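Local structure of prophenoloxidase b (Marsupenaeus japonicus, 3WKY) at residues A[184-189]-A[238-243]; A[233-238]-A[524-529]. The protein is the precursor of a type 3 copper phenoloxidase of crustacean hemolymph, which once activated probably oxidises phenols at its dicopper centre. All coordinates share one frame; numbering follows the deposited sequence.

Following the chain from the N terminus, 184-189 comes first, leading into helix 187-190, and interaction 1 brings it against 238-243, where helix 218-239 ends and runs into a loop, closing a largely helical loop of 48 residues within the copper-containing domain. Interaction 2 begins on the last turns of the same helix, at 233-238, and closes a far longer loop of 285 residues by meeting 524-529 in the Ig-like domain. The two loops cross, since the segments alternate along the chain, and they share Leu238. Their centres lie about 12 Å apart, and Tyr188 of interaction 1 hydrogen-bonds Glu236 of interaction 2. The C-terminal end of helix 218-239 is thus tied both to its own domain and to the β-sheet.

Interaction 1 (A[184-189]-A[238-243]); sequences HRVSYW and LSLNLK
Arg185 holds the backbone oxygen of Leu240 side-on with two nitrogens: its NH2 donates to Leu240 O at 2.8 Å, N-H···O 160°, and its NE more obliquely to the same oxygen at 3.3 Å. The acceptor lies close to the guanidinium plane, while Leu242 CD2 covers one face, 3.3 Å from Arg185 NH2. Bends at chi2 and chi3 bring the guanidinium edge-on to the loop, where a Schellman motif with Asn241 at positive phi ends the helix; Asn241 also hydrogen-bonds Asp309 of the second subunit. An alanine in place of Arg185 would probably leave Leu240 O without these two donors and open a gap beside Leu242. Val186, the N-cap residue, is branched enough to meet two leucines, its CB lying 3.6 Å from Leu240 CD1 and its CG1 4.0 Å from Leu242 CD1. Tyr188 reaches Leu240 tip to tip, with its OH 3.8 Å from Leu240 CD1; the hydroxyl also hydrogen-bonds Glu236, so a tyrosine serves both an apolar and an acidic neighbour. Around this junction, Val186 also packs on Tyr233 of helix 218-239, and the Tyr188 ring meets Phe450 of strand 445-456 edge-to-face.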
loop_
_atom_site.group_PDB
_atom_site.type_symbol
_atom_site.label_atom_id
_atom_site.label_comp_id
_atom_site.label_asym_id
_atom_site.label_seq_id
_atom_site.Cartn_x
_atom_site.Cartn_y
_atom_site.Cartn_z
ATOM N N HIS A 184 7.500 -23.455 -15.714
ATOM C CA HIS A 184 8.467 -24.114 -16.588
ATOM C C HIS A 184 8.087 -25.571 -16.874
ATOM O O HIS A 184 8.553 -26.132 -17.868
ATOM C CB HIS A 184 9.891 -24.015 -16.028
ATOM C CG HIS A 184 10.944 -24.448 -16.997
ATOM N ND1 HIS A 184 11.568 -25.675 -16.914
ATOM C CD2 HIS A 184 11.465 -23.831 -18.085
ATOM C CE1 HIS A 184 12.440 -25.789 -17.903
ATOM N NE2 HIS A 184 12.396 -24.687 -18.629
ATOM N N ARG A 185 7.240 -26.167 -16.028
ATOM C CA ARG A 185 6.797 -27.555 -16.222
ATOM C C ARG A 185 6.065 -27.743 -17.551
ATOM O O ARG A 185 6.002 -28.859 -18.077
ATOM C CB ARG A 185 5.905 -28.067 -15.063
ATOM C CG ARG A 185 6.618 -28.263 -13.695
ATOM C CD ARG A 185 6.119 -29.522 -12.919
ATOM N NE ARG A 185 4.708 -29.496 -12.489
ATOM C CZ ARG A 185 4.237 -28.821 -11.438
ATOM N NH1 ARG A 185 5.038 -28.056 -10.681
ATOM N NH2 ARG A 185 2.948 -28.890 -11.143
ATOM N N VAL A 186 5.510 -26.662 -18.093
ATOM C CA VAL A 186 4.753 -26.760 -19.343
ATOM C C VAL A 186 5.462 -26.008 -20.483
ATOM O O VAL A 186 4.907 -25.789 -21.562
ATOM C CB VAL A 186 3.222 -26.425 -19.118
ATOM C CG1 VAL A 186 3.008 -25.023 -18.605
ATOM C CG2 VAL A 186 2.350 -26.718 -20.347
ATOM N N SER A 187 6.727 -25.662 -20.260
ATOM C CA SER A 187 7.495 -24.967 -21.285
ATOM C C SER A 187 7.710 -25.826 -22.539
ATOM O O SER A 187 7.785 -25.291 -23.641
ATOM C CB SER A 187 8.833 -24.443 -20.741
ATOM O OG SER A 187 9.752 -25.491 -20.506
ATOM N N TYR A 188 7.788 -27.151 -22.388
ATOM C CA TYR A 188 7.951 -28.010 -23.574
ATOM C C TYR A 188 6.812 -27.799 -24.579
ATOM O O TYR A 188 7.006 -27.902 -25.795
ATOM C CB TYR A 188 8.039 -29.501 -23.199
ATOM C CG TYR A 188 6.732 -30.039 -22.696
ATOM C CD1 TYR A 188 6.401 -29.940 -21.357
ATOM C CD2 TYR A 188 5.811 -30.632 -23.564
ATOM C CE1 TYR A 188 5.208 -30.404 -20.892
ATOM C CE2 TYR A 188 4.610 -31.107 -23.099
ATOM C CZ TYR A 188 4.318 -30.990 -21.761
ATOM O OH TYR A 188 3.125 -31.449 -21.276
ATOM N N TRP A 189 5.623 -27.499 -24.063
ATOM C CA TRP A 189 4.433 -27.361 -24.889
ATOM C C TRP A 189 4.359 -25.944 -25.448
ATOM O O TRP A 189 4.184 -25.760 -26.655
ATOM C CB TRP A 189 3.202 -27.708 -24.049
ATOM C CG TRP A 189 1.919 -28.079 -24.784
ATOM C CD1 TRP A 189 1.529 -29.336 -25.179
ATOM C CD2 TRP A 189 0.839 -27.196 -25.138
ATOM N NE1 TRP A 189 0.279 -29.281 -25.769
ATOM C CE2 TRP A 189 -0.162 -27.980 -25.763
ATOM C CE3 TRP A 189 0.621 -25.816 -24.988
ATOM C CZ2 TRP A 189 -1.360 -27.429 -26.245
ATOM C CZ3 TRP A 189 -0.558 -25.269 -25.468
ATOM C CH2 TRP A 189 -1.543 -26.077 -26.073
ATOM N N LEU A 238 -3.504 -29.360 -16.331
ATOM C CA LEU A 238 -4.113 -30.369 -15.456
ATOM C C LEU A 238 -3.305 -31.673 -15.469
ATOM O O LEU A 238 -3.134 -32.315 -14.423
ATOM C CB LEU A 238 -5.586 -30.623 -15.829
ATOM C CG LEU A 238 -6.541 -29.451 -15.545
ATOM C CD1 LEU A 238 -7.908 -29.670 -16.197
ATOM C CD2 LEU A 238 -6.710 -29.225 -14.040
ATOM N N SER A 239 -2.792 -32.052 -16.641
ATOM C CA SER A 239 -1.957 -33.255 -16.761
ATOM C C SER A 239 -0.697 -33.165 -15.919
ATOM O O SER A 239 -0.099 -34.180 -15.572
ATOM C CB SER A 239 -1.548 -33.508 -18.219
ATOM O OG SER A 239 -2.673 -33.732 -19.051
ATOM N N LEU A 240 -0.279 -31.942 -15.610
ATOM C CA LEU A 240 0.984 -31.708 -14.936
ATOM C C LEU A 240 0.789 -31.303 -13.467
ATOM O O LEU A 240 1.735 -30.854 -12.809
ATOM C CB LEU A 240 1.737 -30.601 -15.687
ATOM C CG LEU A 240 2.244 -31.003 -17.074
ATOM C CD1 LEU A 240 2.600 -29.767 -17.916
ATOM C CD2 LEU A 240 3.459 -31.879 -16.920
ATOM N N ASN A 241 -0.435 -31.453 -12.964
ATOM C CA ASN A 241 -0.775 -31.001 -11.610
ATOM C C ASN A 241 -0.591 -29.498 -11.416
ATOM O O ASN A 241 -0.271 -29.048 -10.320
ATOM C CB ASN A 241 0.003 -31.791 -10.537
ATOM C CG ASN A 241 -0.549 -33.195 -10.343
ATOM O OD1 ASN A 241 -1.752 -33.402 -10.429
ATOM N ND2 ASN A 241 0.331 -34.165 -10.093
ATOM N N LEU A 242 -0.793 -28.729 -12.481
ATOM C CA LEU A 242 -0.837 -27.269 -12.376
ATOM C C LEU A 242 -2.286 -26.800 -12.333
ATOM O O LEU A 242 -3.182 -27.479 -12.832
ATOM C CB LEU A 242 -0.133 -26.615 -13.568
ATOM C CG LEU A 242 1.365 -26.838 -13.697
ATOM C CD1 LEU A 242 1.839 -26.378 -15.077
ATOM C CD2 LEU A 242 2.104 -26.089 -12.602
ATOM N N LYS A 243 -2.529 -25.635 -11.750
ATOM C CA LYS A 243 -3.870 -25.059 -11.788
ATOM C C LYS A 243 -4.095 -24.465 -13.178
ATOM O O LYS A 243 -3.145 -24.009 -13.808
ATOM C CB LYS A 243 -4.000 -23.955 -10.729
ATOM C CG LYS A 243 -3.905 -24.483 -9.295
ATOM C CD LYS A 243 -3.703 -23.363 -8.283
ATOM C CE LYS A 243 -5.026 -22.782 -7.807
ATOM N NZ LYS A 243 -5.772 -22.065 -8.884
#

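Interaction 2 (A[233-238]-A[524-529]); sequences YNMERL and LRYWTE
The Tyr526 ring carries a water over the centre of one face, has Met235 CG at its edge, and is approached obliquely by Asn234 CB, 3.7 Å from Tyr526 CE1. Its far end meets Leu238 tip to tip, Leu238 CD1 lying 3.7 Å from Tyr526 OH, so the flat, long tyrosine spans from its loop to the helix. The water on the ring face is a bridge: it accepts from Asn234 ND2 at 2.9 Å and donates to Arg525 O at 2.7 Å. An amide suits this position because its other end, OD1, accepts from Val245 N. In the hemocyanin fold the contact joins helix 218-239 of the copper-containing domain to the Ig-like domain, just where strand 528-534, an outermost strand of the sheet within this chain, begins. No direct hydrogen bond links the two segments. Met235, unbranched and extended beyond CG, runs past the ring, with chi3 -159° carrying CE onward to lie 3.0 Å from Tyr526 O and 3.5 Å from Thr528 CG2, a tight carbon pair. Thr528 suits both neighbours: its methyl meets the methionine, while its OG1 hydrogen-bonds Asn228, about two turns back along the helix from Met235.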
loop_
_atom_site.group_PDB
_atom_site.type_symbol
_atom_site.label_atom_id
_atom_site.label_comp_id
_atom_site.label_asym_id
_atom_site.label_seq_id
_atom_site.Cartn_x
_atom_site.Cartn_y
_atom_site.Cartn_z
ATOM N N TYR A 233 -4.182 -25.973 -23.702
ATOM C CA TYR A 233 -3.154 -25.606 -22.749
ATOM C C TYR A 233 -3.571 -26.008 -21.345
ATOM O O TYR A 233 -2.780 -26.587 -20.595
ATOM C CB TYR A 233 -2.942 -24.108 -22.808
ATOM C CG TYR A 233 -1.871 -23.554 -21.892
ATOM C CD1 TYR A 233 -0.535 -23.943 -22.019
ATOM C CD2 TYR A 233 -2.193 -22.595 -20.933
ATOM C CE1 TYR A 233 0.464 -23.385 -21.200
ATOM C CE2 TYR A 233 -1.207 -22.038 -20.105
ATOM C CZ TYR A 233 0.114 -22.437 -20.251
ATOM O OH TYR A 233 1.090 -21.877 -19.449
ATOM N N ASN A 234 -4.816 -25.697 -20.985
ATOM C CA ASN A 234 -5.305 -26.086 -19.670
ATOM C C ASN A 234 -5.329 -27.593 -19.458
ATOM O O ASN A 234 -5.123 -28.064 -18.347
ATOM C CB ASN A 234 -6.692 -25.511 -19.398
ATOM C CG ASN A 234 -6.637 -24.110 -18.817
ATOM O OD1 ASN A 234 -5.640 -23.718 -18.181
ATOM N ND2 ASN A 234 -7.718 -23.348 -19.010
ATOM N N MET A 235 -5.600 -28.363 -20.515
ATOM C CA MET A 235 -5.575 -29.803 -20.357
ATOM C C MET A 235 -4.161 -30.277 -20.087
ATOM O O MET A 235 -3.937 -31.223 -19.328
ATOM C CB MET A 235 -6.159 -30.493 -21.595
ATOM C CG MET A 235 -7.558 -30.028 -21.880
ATOM S SD MET A 235 -8.367 -30.956 -23.202
ATOM C CE MET A 235 -9.605 -29.738 -23.595
ATOM N N GLU A 236 -3.197 -29.597 -20.693
ATOM C CA GLU A 236 -1.811 -29.909 -20.443
ATOM C C GLU A 236 -1.455 -29.527 -18.989
ATOM O O GLU A 236 -0.747 -30.277 -18.292
ATOM C CB GLU A 236 -0.941 -29.160 -21.465
ATOM C CG GLU A 236 0.349 -29.832 -21.832
ATOM C CD GLU A 236 0.194 -31.087 -22.695
ATOM O OE1 GLU A 236 -0.934 -31.461 -23.129
ATOM O OE2 GLU A 236 1.244 -31.713 -22.928
ATOM N N ARG A 237 -1.953 -28.379 -18.522
ATOM C CA ARG A 237 -1.680 -27.956 -17.139
ATOM C C ARG A 237 -2.254 -28.965 -16.130
ATOM O O ARG A 237 -1.572 -29.377 -15.189
ATOM C CB ARG A 237 -2.224 -26.546 -16.876
ATOM C CG ARG A 237 -1.541 -25.457 -17.738
ATOM C CD ARG A 237 -2.141 -24.064 -17.488
ATOM N NE ARG A 237 -1.803 -23.567 -16.151
ATOM C CZ ARG A 237 -0.673 -22.928 -15.846
ATOM N NH1 ARG A 237 0.258 -22.709 -16.770
ATOM N NH2 ARG A 237 -0.455 -22.526 -14.598
ATOM N N LEU A 238 -3.504 -29.360 -16.331
ATOM C CA LEU A 238 -4.113 -30.369 -15.456
ATOM C C LEU A 238 -3.305 -31.673 -15.469
ATOM O O LEU A 238 -3.134 -32.315 -14.423
ATOM C CB LEU A 238 -5.586 -30.623 -15.829
ATOM C CG LEU A 238 -6.541 -29.451 -15.545
ATOM C CD1 LEU A 238 -7.908 -29.670 -16.197
ATOM C CD2 LEU A 238 -6.710 -29.225 -14.040
ATOM N N LEU A 524 -17.959 -25.825 -20.628
ATOM C CA LEU A 524 -17.959 -24.914 -21.779
ATOM C C LEU A 524 -16.597 -24.257 -22.005
ATOM O O LEU A 524 -16.233 -23.940 -23.137
ATOM C CB LEU A 524 -18.999 -23.805 -21.615
ATOM C CG LEU A 524 -20.476 -24.184 -21.638
ATOM C CD1 LEU A 524 -21.331 -22.937 -21.457
ATOM C CD2 LEU A 524 -20.831 -24.889 -22.948
ATOM N N ARG A 525 -15.836 -24.057 -20.937
ATOM C CA ARG A 525 -14.568 -23.343 -21.081
ATOM C C ARG A 525 -13.473 -24.303 -21.545
ATOM O O ARG A 525 -12.354 -23.871 -21.838
ATOM C CB ARG A 525 -14.148 -22.685 -19.760
ATOM C CG ARG A 525 -15.255 -21.877 -19.057
ATOM C CD ARG A 525 -15.883 -20.795 -19.964
ATOM N NE ARG A 525 -14.892 -19.992 -20.687
ATOM C CZ ARG A 525 -14.233 -18.957 -20.160
ATOM N NH1 ARG A 525 -14.430 -18.617 -18.890
ATOM N NH2 ARG A 525 -13.361 -18.276 -20.899
ATOM N N TYR A 526 -13.798 -25.598 -21.596
ATOM C CA TYR A 526 -12.810 -26.640 -21.909
ATOM C C TYR A 526 -12.966 -27.352 -23.261
ATOM O O TYR A 526 -11.980 -27.844 -23.786
ATOM C CB TYR A 526 -12.766 -27.716 -20.809
ATOM C CG TYR A 526 -11.918 -27.357 -19.599
ATOM C CD1 TYR A 526 -10.569 -27.678 -19.554
ATOM C CD2 TYR A 526 -12.474 -26.709 -18.498
ATOM C CE1 TYR A 526 -9.784 -27.353 -18.442
ATOM C CE2 TYR A 526 -11.698 -26.379 -17.386
ATOM C CZ TYR A 526 -10.365 -26.714 -17.363
ATOM O OH TYR A 526 -9.593 -26.398 -16.263
ATOM N N TRP A 527 -14.180 -27.462 -23.806
ATOM C CA TRP A 527 -14.368 -28.305 -25.005
ATOM C C TRP A 527 -13.420 -27.933 -26.143
ATOM O O TRP A 527 -13.348 -26.767 -26.526
ATOM C CB TRP A 527 -15.804 -28.230 -25.522
ATOM C CG TRP A 527 -16.794 -28.796 -24.565
ATOM C CD1 TRP A 527 -17.762 -28.111 -23.884
ATOM C CD2 TRP A 527 -16.916 -30.171 -24.173
ATOM N NE1 TRP A 527 -18.482 -28.978 -23.097
ATOM C CE2 TRP A 527 -17.983 -30.245 -23.253
ATOM C CE3 TRP A 527 -16.233 -31.343 -24.517
ATOM C CZ2 TRP A 527 -18.384 -31.452 -22.666
ATOM C CZ3 TRP A 527 -16.622 -32.541 -23.921
ATOM C CH2 TRP A 527 -17.688 -32.584 -23.002
ATOM N N THR A 528 -12.708 -28.925 -26.677
ATOM C CA THR A 528 -11.826 -28.694 -27.819
ATOM C C THR A 528 -12.163 -29.658 -28.947
ATOM O O THR A 528 -12.552 -30.810 -28.711
ATOM C CB THR A 528 -10.320 -28.803 -27.449
ATOM O OG1 THR A 528 -9.517 -28.414 -28.576
ATOM C CG2 THR A 528 -9.954 -30.234 -27.000
ATOM N N GLU A 529 -12.032 -29.171 -30.172
ATOM C CA GLU A 529 -12.384 -29.975 -31.340
ATOM C C GLU A 529 -11.461 -31.179 -31.496
ATOM O O GLU A 529 -10.240 -31.054 -31.456
ATOM C CB GLU A 529 -12.364 -29.109 -32.611
ATOM C CG GLU A 529 -12.792 -29.859 -33.891
ATOM C CD GLU A 529 -12.961 -28.930 -35.073
ATOM O OE1 GLU A 529 -13.471 -27.792 -34.880
ATOM O OE2 GLU A 529 -12.580 -29.334 -36.198
HETATM O O HOH W 1 -10.425 -23.948 -19.919
#